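Local atomic coordinates of beta-hydroxyacid dehydrogenase, 3-hydroxyisobutyrate dehydrogenase (Saccharomonospora xinjiangensis XJ-54, PDB entry 6GRL), a protein that probably reduces imines with NADPH as an S-selective imine reductase of the 3-hydroxyisobutyrate dehydrogenase-related family. Residues S263-S267 / L268-A272. Numbering follows the deposited sequence.
Sequences SHRES and LGVEA
Arg265 and Glu271 meet where helix 251-267 ends and the chain turns back. Arg265 NE gives a nearly straight hydrogen bond to Glu271 O, 2.6 Å long at 170°. The acceptor lies in the guanidinium plane, and the donor lies in the carbonyl plane. NH1 adds a salt bridge to Glu271 OE2 at 3.0 Å, a weak hydrogen bond, with the two planar groups nearly perpendicular (89°). Chi1 of 64° sets Arg265 CG between the backbone N and the carbonyl carbon, and the bend at chi3 brings the guanidinium to the loop. Ala272 CB packs 3.7 Å from Arg265 CD, which makes this the tight side. With an alanine in place of Arg265, Glu271 O and OE2 would probably lose their charged mate, and a gap would open beside the Ala272 methyl.

The turn itself is a Schellman motif. Its pair of bonds is Val270 N to Arg265 O (six-to-one) and Gly269 N to Glu266 O (five-to-two). Leu268 N also reaches Arg265 O, from the opposite face of the carbonyl plane to Val270 N. Gly269 has positive phi, where any side chain would collide with Leu268 O.

The other side is looser, with His264 and Ser267 exposed. Leu268 CD1 lies over a face of the His264 ring, 4.0 Å from its centroid. Ser267 OG bonds to His264 O.

This surface turn of the helical, reductive aminase-like C-terminal domain joins helix 251-267 to helix 273-287. Ala272 stands at the latter's N-cap position, and Glu271 OE1 bonds to Val273 N. Glu266 pairs with Arg276. His264, Arg265 and Val270 rest on Val206 of helix 181-209, while His264 NE2 bonds to Glu210 just beyond that helix.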
# COMPACT_ATOMS: atom_id res chain seq x y z
N SER A 263 8.96 -30.49 15.29
CA SER A 263 9.36 -31.22 16.49
C SER A 263 10.27 -30.38 17.38
O SER A 263 10.14 -30.39 18.61
CB SER A 263 10.03 -32.53 16.11
OG SER A 263 10.44 -33.25 17.25
N HIS A 264 11.20 -29.64 16.77
CA HIS A 264 12.17 -28.89 17.56
C HIS A 264 11.51 -27.73 18.31
O HIS A 264 11.70 -27.58 19.52
CB HIS A 264 13.30 -28.37 16.66
CG HIS A 264 14.19 -27.37 17.32
ND1 HIS A 264 14.34 -26.08 16.86
CD2 HIS A 264 14.97 -27.47 18.42
CE1 HIS A 264 15.18 -25.43 17.64
NE2 HIS A 264 15.58 -26.25 18.60
N ARG A 265 10.73 -26.91 17.60
CA ARG A 265 10.14 -25.75 18.26
C ARG A 265 9.08 -26.17 19.28
O ARG A 265 8.95 -25.54 20.33
CB ARG A 265 9.54 -24.79 17.22
CG ARG A 265 8.38 -25.34 16.41
CD ARG A 265 8.19 -24.53 15.13
NE ARG A 265 7.64 -23.20 15.38
CZ ARG A 265 8.11 -22.08 14.84
NH1 ARG A 265 7.55 -20.92 15.12
NH2 ARG A 265 9.16 -22.13 14.02
N GLU A 266 8.34 -27.24 18.99
CA GLU A 266 7.33 -27.70 19.94
C GLU A 266 7.97 -28.32 21.18
O GLU A 266 7.38 -28.27 22.27
CB GLU A 266 6.37 -28.68 19.27
CG GLU A 266 5.36 -28.00 18.36
CD GLU A 266 4.30 -28.96 17.83
OE1 GLU A 266 4.50 -30.19 17.94
OE2 GLU A 266 3.28 -28.47 17.30
N SER A 267 9.16 -28.90 21.04
CA SER A 267 9.89 -29.40 22.20
C SER A 267 10.35 -28.27 23.11
O SER A 267 10.67 -28.52 24.28
CB SER A 267 11.09 -30.24 21.76
OG SER A 267 12.11 -29.42 21.22
N LEU A 268 10.39 -27.04 22.60
CA LEU A 268 10.72 -25.86 23.39
C LEU A 268 9.48 -25.14 23.90
O LEU A 268 9.62 -24.14 24.61
CB LEU A 268 11.57 -24.90 22.56
CG LEU A 268 12.90 -25.43 22.02
CD1 LEU A 268 13.43 -24.51 20.94
CD2 LEU A 268 13.91 -25.58 23.15
N GLY A 269 8.29 -25.62 23.56
CA GLY A 269 7.07 -24.96 23.96
C GLY A 269 6.66 -23.79 23.09
O GLY A 269 5.80 -23.01 23.50
N VAL A 270 7.24 -23.66 21.91
CA VAL A 270 6.95 -22.56 21.00
C VAL A 270 5.87 -23.00 20.02
O VAL A 270 5.78 -24.18 19.65
CB VAL A 270 8.23 -22.10 20.27
CG1 VAL A 270 7.93 -20.99 19.27
CG2 VAL A 270 9.26 -21.63 21.29
N GLU A 271 5.02 -22.05 19.62
CA GLU A 271 3.96 -22.32 18.66
C GLU A 271 4.53 -22.86 17.35
O GLU A 271 5.72 -22.75 17.05
CB GLU A 271 3.16 -21.04 18.38
CG GLU A 271 3.94 -20.01 17.57
CD GLU A 271 3.69 -20.11 16.08
OE1 GLU A 271 2.51 -20.23 15.68
OE2 GLU A 271 4.67 -20.09 15.31
N ALA A 272 3.64 -23.43 16.54
CA ALA A 272 4.02 -23.98 15.24
C ALA A 272 2.84 -23.96 14.29
O ALA A 272 2.61 -24.91 13.53
CB ALA A 272 4.58 -25.40 15.38